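Exo beta-1,2-glucooligosaccharide sophorohydrolase (non-reducing end) (Parabacteroides distasonis ATCC 8503, PDB 5Z06) hydrolyses linear beta-1,2-glucan and beta-1,2-glucooligosaccharides of four or more glucose units from the non-reducing end, releasing sophorose. Local coordinates at residues H447-P450 with D451-W454; G18-F21 with Y22-A25; A651-L654 with T655-W658. All coordinates share one frame; numbering follows the deposited sequence.

Contact 1: residues H447-P450 with D451-W454; sequences HWSP and DQAW
The indole of Trp454 takes the edge of Trp448 on one face: Trp448 CD1 stands 3.3 Å above the Trp454 ring plane, over its centre. The pair is edge-to-face, with the Trp448 five-membered ring and the Trp454 six-membered ring inclined at 55°. Trp448 CB adds a CH-pi contact over the same six-membered ring, 4.1 Å from its centroid, while Pro450 N lies over a face of the Trp448 ring, displaced toward the rim. With an alanine at Trp454, Trp448 CD1 and CB would probably lose the ring they pack against, leaving a gap beside Trp448 and Trp434. After strand 447-448, which pairs antiparallel with strand 390-391, the chain reverses in a tight turn closed by a single antiparallel, hydrogen-bonded bridge, Ser449 with Ala453; Ser449 N reaches Ala453 O at 2.8 Å and 167°, whereas the return bond from Ala453 N is weak. Ser449 OG, anti to the backbone N (chi1 163°), accepts a hydrogen bond from Gln452 N at 2.9 Å. Asp451 N also donates to Ser449 OG, at 3.3 Å, and Asn388 OD1 bonds it too. Gln452 NE2 meets Asp451 OD1 on its syn side at 2.8 Å, though well out of the carboxylate plane.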
loop_
_atom_site.group_PDB
_atom_site.type_symbol
_atom_site.label_atom_id
_atom_site.label_comp_id
_atom_site.label_asym_id
_atom_site.label_seq_id
_atom_site.Cartn_x
_atom_site.Cartn_y
_atom_site.Cartn_z
ATOM N N HIS A 447 17.518 3.288 15.719
ATOM C CA HIS A 447 16.600 4.179 16.427
ATOM C C HIS A 447 17.249 4.881 17.578
ATOM O O HIS A 447 18.176 4.357 18.186
ATOM C CB HIS A 447 15.400 3.402 16.988
ATOM C CG HIS A 447 14.700 2.508 16.003
ATOM N ND1 HIS A 447 15.030 1.180 15.849
ATOM C CD2 HIS A 447 13.627 2.720 15.203
ATOM C CE1 HIS A 447 14.221 0.622 14.963
ATOM N NE2 HIS A 447 13.355 1.536 14.562
ATOM N N TRP A 448 16.725 6.058 17.911
ATOM C CA TRP A 448 17.023 6.678 19.199
ATOM C C TRP A 448 15.781 7.353 19.704
ATOM O O TRP A 448 15.200 8.162 18.992
ATOM C CB TRP A 448 18.157 7.709 19.116
ATOM C CG TRP A 448 18.368 8.386 20.443
ATOM C CD1 TRP A 448 19.015 7.873 21.506
ATOM C CD2 TRP A 448 17.913 9.686 20.846
ATOM N NE1 TRP A 448 18.999 8.754 22.556
ATOM C CE2 TRP A 448 18.333 9.878 22.185
ATOM C CE3 TRP A 448 17.180 10.698 20.213
ATOM C CZ2 TRP A 448 18.073 11.043 22.903
ATOM C CZ3 TRP A 448 16.904 11.874 20.929
ATOM C CH2 TRP A 448 17.362 12.034 22.267
ATOM N N SER A 449 15.390 7.028 20.934
ATOM C CA SER A 449 14.178 7.577 21.554
ATOM C C SER A 449 14.538 8.717 22.510
ATOM O O SER A 449 15.452 8.560 23.292
ATOM C CB SER A 449 13.441 6.491 22.324
ATOM O OG SER A 449 12.520 7.061 23.231
ATOM N N PRO A 450 13.812 9.856 22.453
ATOM C CA PRO A 450 14.098 10.964 23.365
ATOM C C PRO A 450 13.946 10.592 24.827
ATOM O O PRO A 450 14.623 11.189 25.653
ATOM C CB PRO A 450 13.044 12.018 22.988
ATOM C CG PRO A 450 11.914 11.216 22.484
ATOM C CD PRO A 450 12.589 10.132 21.675
ATOM N N ASP A 451 13.064 9.643 25.145
ATOM C CA ASP A 451 12.823 9.269 26.536
ATOM C C ASP A 451 13.287 7.862 26.916
ATOM O O ASP A 451 13.418 7.569 28.103
ATOM C CB ASP A 451 11.350 9.486 26.922
ATOM C CG ASP A 451 10.362 8.658 26.098
ATOM O OD1 ASP A 451 10.749 7.906 25.168
ATOM O OD2 ASP A 451 9.163 8.788 26.400
ATOM N N GLN A 452 13.492 7.003 25.917
ATOM C CA GLN A 452 13.905 5.626 26.123
ATOM C C GLN A 452 15.249 5.334 25.475
ATOM O O GLN A 452 15.657 4.183 25.416
ATOM C CB GLN A 452 12.839 4.683 25.574
ATOM C CG GLN A 452 11.479 4.860 26.226
ATOM C CD GLN A 452 10.349 4.417 25.325
ATOM O OE1 GLN A 452 10.076 3.215 25.211
ATOM N NE2 GLN A 452 9.687 5.377 24.673
ATOM N N ALA A 453 15.938 6.368 24.984
ATOM C CA ALA A 453 17.299 6.231 24.499
ATOM C C ALA A 453 17.402 5.070 23.499
ATOM O O ALA A 453 16.604 5.025 22.548
ATOM C CB ALA A 453 18.268 6.085 25.677
ATOM N N TRP A 454 18.309 4.115 23.743
ATOM C CA TRP A 454 18.648 3.055 22.797
ATOM C C TRP A 454 17.918 1.748 23.089
ATOM O O TRP A 454 18.413 0.691 22.749
ATOM C CB TRP A 454 20.156 2.821 22.805
ATOM C CG TRP A 454 20.900 4.092 22.666
ATOM C CD1 TRP A 454 21.475 4.837 23.667
ATOM C CD2 TRP A 454 21.111 4.802 21.464
ATOM N NE1 TRP A 454 22.053 5.964 23.143
ATOM C CE2 TRP A 454 21.849 5.961 21.788
ATOM C CE3 TRP A 454 20.754 4.571 20.129
ATOM C CZ2 TRP A 454 22.223 6.883 20.834
ATOM C CZ3 TRP A 454 21.143 5.484 19.174
ATOM C CH2 TRP A 454 21.873 6.624 19.530
#

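Contact 2: residues G18-F21 with Y22-A25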
loop_
_atom_site.group_PDB
_atom_site.type_symbol
_atom_site.label_atom_id
_atom_site.label_comp_id
_atom_site.label_asym_id
_atom_site.label_seq_id
_atom_site.Cartn_x
_atom_site.Cartn_y
_atom_site.Cartn_z
ATOM N N GLY A 18 -15.043 -13.583 -8.163
ATOM C CA GLY A 18 -15.216 -14.997 -7.897
ATOM C C GLY A 18 -15.594 -15.290 -6.471
ATOM O O GLY A 18 -16.654 -15.789 -6.213
ATOM N N ASP A 19 -14.695 -14.978 -5.556
ATOM C CA ASP A 19 -14.885 -15.244 -4.152
ATOM C C ASP A 19 -14.155 -14.209 -3.303
ATOM O O ASP A 19 -13.300 -13.490 -3.793
ATOM C CB ASP A 19 -14.372 -16.646 -3.823
ATOM C CG ASP A 19 -12.905 -16.852 -4.201
ATOM O OD1 ASP A 19 -11.988 -16.365 -3.511
ATOM O OD2 ASP A 19 -12.655 -17.538 -5.194
ATOM N N TYR A 20 -14.498 -14.177 -2.019
ATOM C CA TYR A 20 -14.107 -13.100 -1.144
ATOM C C TYR A 20 -13.181 -13.623 -0.058
ATOM O O TYR A 20 -13.558 -14.449 0.787
ATOM C CB TYR A 20 -15.318 -12.404 -0.525
ATOM C CG TYR A 20 -14.899 -11.168 0.236
ATOM C CD1 TYR A 20 -14.156 -10.167 -0.400
ATOM C CD2 TYR A 20 -15.181 -11.014 1.597
ATOM C CE1 TYR A 20 -13.728 -9.046 0.289
ATOM C CE2 TYR A 20 -14.766 -9.874 2.278
ATOM C CZ TYR A 20 -14.028 -8.900 1.608
ATOM O OH TYR A 20 -13.562 -7.770 2.222
ATOM N N PHE A 21 -11.958 -13.127 -0.093
ATOM C CA PHE A 21 -10.927 -13.662 0.720
ATOM C C PHE A 21 -11.333 -13.595 2.172
ATOM O O PHE A 21 -11.203 -14.570 2.879
ATOM C CB PHE A 21 -9.577 -12.945 0.509
ATOM C CG PHE A 21 -8.551 -13.428 1.459
ATOM C CD1 PHE A 21 -7.818 -14.549 1.170
ATOM C CD2 PHE A 21 -8.407 -12.833 2.690
ATOM C CE1 PHE A 21 -6.911 -15.055 2.078
ATOM C CE2 PHE A 21 -7.508 -13.338 3.611
ATOM C CZ PHE A 21 -6.751 -14.445 3.301
ATOM N N TYR A 22 -11.863 -12.456 2.585
ATOM C CA TYR A 22 -12.197 -12.212 3.986
ATOM C C TYR A 22 -13.594 -12.704 4.320
ATOM O O TYR A 22 -14.427 -11.955 4.824
ATOM C CB TYR A 22 -12.103 -10.729 4.273
ATOM C CG TYR A 22 -10.704 -10.208 4.154
ATOM C CD1 TYR A 22 -9.773 -10.441 5.155
ATOM C CD2 TYR A 22 -10.305 -9.496 3.039
ATOM C CE1 TYR A 22 -8.479 -9.957 5.051
ATOM C CE2 TYR A 22 -9.016 -9.023 2.929
ATOM C CZ TYR A 22 -8.123 -9.237 3.938
ATOM O OH TYR A 22 -6.870 -8.738 3.783
ATOM N N SER A 23 -13.841 -13.965 4.021
ATOM C CA SER A 23 -15.068 -14.609 4.389
ATOM C C SER A 23 -14.786 -16.067 4.596
ATOM O O SER A 23 -13.756 -16.603 4.183
ATOM C CB SER A 23 -16.135 -14.445 3.317
ATOM O OG SER A 23 -15.740 -15.076 2.127
ATOM N N GLN A 24 -15.722 -16.705 5.250
ATOM C CA GLN A 24 -15.652 -18.119 5.458
ATOM C C GLN A 24 -17.045 -18.632 5.134
ATOM O O GLN A 24 -18.039 -17.935 5.335
ATOM C CB GLN A 24 -15.223 -18.415 6.887
ATOM C CG GLN A 24 -14.996 -19.889 7.190
ATOM C CD GLN A 24 -14.579 -20.150 8.641
ATOM O OE1 GLN A 24 -14.599 -19.245 9.495
ATOM N NE2 GLN A 24 -14.205 -21.397 8.925
ATOM N N ALA A 25 -17.106 -19.830 4.586
ATOM C CA ALA A 25 -18.369 -20.506 4.391
ATOM C C ALA A 25 -18.091 -21.992 4.461
ATOM O O ALA A 25 -17.204 -22.505 3.786
ATOM C CB ALA A 25 -19.012 -20.110 3.081
#
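Tyr20, Phe21 and Tyr22 form an aromatic cluster at the entry to strand 23-28, an outermost strand of a five-stranded antiparallel sheet, with Tyr22 at the centre of an inverse gamma turn. The turn is evident from the backbone bond that spans it, Ser23 N to Phe21 O, which is weak. Packing is closest around Tyr22. On one face of its ring sits Phe21 CD2, 3.5 Å above the plane and over the centre; the two ring planes stand at 83°, a T-shaped pair with Phe21 supplying the edge. Tyr20 comes differently: its CE2 lies 3.4 Å from Tyr22 CB, and Tyr22 N lies over a face of the Tyr20 ring, toward the rim. With CG of Tyr20 anti to the backbone N, the phenol is carried across the start of the Tyr22 side chain at a slant, and the ring centroids remain 6.0 Å apart. Tyr22 itself is buried, and its OH is hydrogen-bonded to Trp658 NE1 and Ala594 O. A glycerol lies about 3 Å from its side chain.

The looser side belongs to the flanks. Neither Gly18, which is exposed, nor the partly exposed Gln24 touches the opposing segment, and Gln24 turns instead to Tyr67 and Glu69 of the adjacent strand 65-71. Where the turn enters the strand, Ser23 OG is set between the backbone N and the carbonyl carbon (chi1 64°) and donates to Tyr20 O at 2.6 Å, while also accepting from Leu40 N; Ser23 OG stands 21° out of the Tyr20 carbonyl plane.

Contact 3: residues A651-L654 with T655-W658; sequences AFNL and TVNW
Asn653 OD1 is gripped by two successive backbone N-H groups, those of Thr655 and Val656. The bond from Thr655 N is 2.8 Å long but weak; the one from Val656 N, at 3.0 Å, is straighter (155°), although this donor sits above the carbonyl plane of the amide rather than on a lone pair. The side chain therefore folds back over the turn that follows it, an Asx turn, its Thr655 bond weak, with CG anti to the backbone N (chi1 -171°) carrying OD1 toward those two N-H groups. Val656 CG2 packs against the same amide, 3.5 Å from Asn653 CG. The other end of the amide is held from outside the turn, since Asn653 ND2 is hydrogen-bonded to Asn608 O and Thr610 OG1, so both ends help to fix its rotation.

These residues form the loop of a beta hairpin joining strands 652-653 and 658-659 of a three-stranded antiparallel sheet, in which strand 652-653 is the middle one. Asn653 and Trp658 make an antiparallel hydrogen-bonded pair: Asn653 N to Trp658 O is 2.7 Å and nearly straight, and Trp658 N returns to Asn653 O at 2.9 Å. Asn657 and Trp658 both face Asn653, which defines a G1 beta bulge; the positive phi of Asn657 (61°) fits the first position of that bulge.

From the second bulge position, the Trp658 indole lies along the hairpin edge-on, with Asn653 N and Ala651 CB near the plane of its ring. Its benzene side reaches back to Ala651, where CZ3 is 3.8 Å from Ala651 CB, and Phe593 makes an edge-to-face pair with the indole. At the turn, Thr655 OG1 is hydrogen-bonded to Val579 N.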
loop_
_atom_site.group_PDB
_atom_site.type_symbol
_atom_site.label_atom_id
_atom_site.label_comp_id
_atom_site.label_asym_id
_atom_site.label_seq_id
_atom_site.Cartn_x
_atom_site.Cartn_y
_atom_site.Cartn_z
ATOM N N ALA A 651 -0.092 -5.356 -3.467
ATOM C CA ALA A 651 0.231 -6.750 -3.594
ATOM C C ALA A 651 -0.987 -7.516 -3.990
ATOM O O ALA A 651 -2.106 -7.078 -3.769
ATOM C CB ALA A 651 0.763 -7.309 -2.271
ATOM N N PHE A 652 -0.749 -8.710 -4.494
ATOM C CA PHE A 652 -1.817 -9.613 -4.809
ATOM C C PHE A 652 -1.371 -11.060 -4.655
ATOM O O PHE A 652 -0.176 -11.389 -4.759
ATOM C CB PHE A 652 -2.318 -9.329 -6.233
ATOM C CG PHE A 652 -1.331 -9.668 -7.308
ATOM C CD1 PHE A 652 -0.224 -8.868 -7.536
ATOM C CD2 PHE A 652 -1.530 -10.777 -8.131
ATOM C CE1 PHE A 652 0.670 -9.173 -8.540
ATOM C CE2 PHE A 652 -0.643 -11.083 -9.141
ATOM C CZ PHE A 652 0.466 -10.285 -9.343
ATOM N N ASN A 653 -2.348 -11.920 -4.435
ATOM C CA ASN A 653 -2.098 -13.332 -4.299
ATOM C C ASN A 653 -3.169 -14.034 -5.083
ATOM O O ASN A 653 -4.322 -14.132 -4.626
ATOM C CB ASN A 653 -2.119 -13.729 -2.838
ATOM C CG ASN A 653 -1.653 -15.150 -2.619
ATOM O OD1 ASN A 653 -1.996 -16.048 -3.376
ATOM N ND2 ASN A 653 -0.845 -15.348 -1.601
ATOM N N LEU A 654 -2.814 -14.488 -6.288
ATOM C CA LEU A 654 -3.777 -15.226 -7.108
ATOM C C LEU A 654 -4.087 -16.591 -6.502
ATOM O O LEU A 654 -5.165 -17.124 -6.724
ATOM C CB LEU A 654 -3.304 -15.379 -8.547
ATOM C CG LEU A 654 -3.210 -14.047 -9.297
ATOM C CD1 LEU A 654 -2.582 -14.283 -10.659
ATOM C CD2 LEU A 654 -4.580 -13.393 -9.426
ATOM N N THR A 655 -3.182 -17.122 -5.697
ATOM C CA THR A 655 -3.369 -18.464 -5.154
ATOM C C THR A 655 -4.522 -18.497 -4.186
ATOM O O THR A 655 -5.326 -19.413 -4.237
ATOM C CB THR A 655 -2.064 -18.991 -4.540
ATOM O OG1 THR A 655 -1.065 -18.978 -5.558
ATOM C CG2 THR A 655 -2.218 -20.430 -4.004
ATOM N N VAL A 656 -4.618 -17.476 -3.335
ATOM C CA VAL A 656 -5.715 -17.362 -2.390
ATOM C C VAL A 656 -6.776 -16.345 -2.808
ATOM O O VAL A 656 -7.730 -16.093 -2.055
ATOM C CB VAL A 656 -5.192 -17.034 -0.966
ATOM C CG1 VAL A 656 -4.115 -18.015 -0.562
ATOM C CG2 VAL A 656 -4.673 -15.617 -0.858
ATOM N N ASN A 657 -6.604 -15.750 -3.987
ATOM C CA ASN A 657 -7.558 -14.790 -4.558
ATOM C C ASN A 657 -7.741 -13.546 -3.669
ATOM O O ASN A 657 -8.834 -13.214 -3.203
ATOM C CB ASN A 657 -8.910 -15.428 -4.877
ATOM C CG ASN A 657 -9.707 -14.574 -5.827
ATOM O OD1 ASN A 657 -9.139 -14.019 -6.732
ATOM N ND2 ASN A 657 -10.992 -14.406 -5.583
ATOM N N TRP A 658 -6.614 -12.872 -3.472
ATOM C CA TRP A 658 -6.492 -11.707 -2.625
ATOM C C TRP A 658 -5.743 -10.600 -3.383
ATOM O O TRP A 658 -4.813 -10.854 -4.132
ATOM C CB TRP A 658 -5.726 -12.095 -1.364
ATOM C CG TRP A 658 -5.482 -10.966 -0.440
ATOM C CD1 TRP A 658 -6.293 -10.525 0.558
ATOM C CD2 TRP A 658 -4.346 -10.111 -0.443
ATOM N NE1 TRP A 658 -5.724 -9.449 1.193
ATOM C CE2 TRP A 658 -4.523 -9.180 0.601
ATOM C CE3 TRP A 658 -3.189 -10.050 -1.219
ATOM C CZ2 TRP A 658 -3.592 -8.202 0.885
ATOM C CZ3 TRP A 658 -2.270 -9.085 -0.942
ATOM C CH2 TRP A 658 -2.473 -8.169 0.107
#

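How the contacts relate
Contacts 2 and 3 meet directly although they are far apart in sequence; their centres are 12 Å apart. Two probable hydrogen bonds join them, Tyr22 OH to Trp658 NE1 at 2.9 Å and Asp19 OD1 to Asn657 ND2 at 3.0 Å, and the Phe21 ring packs edge-to-face with Trp658. This seam ties the N-terminal beta region to a hairpin of the glycoamylase-like part of the chain. Bound glycerol, probably from crystallisation, approaches the side chains of Tyr22 and Trp658, about 3 and 4 Å away respectively. The calcium ion is about 10 Å from the Tyr20 side chain. Contact 1 stands apart, its nearest atoms about 25 Å from contact 2 and 23 Å from contact 3.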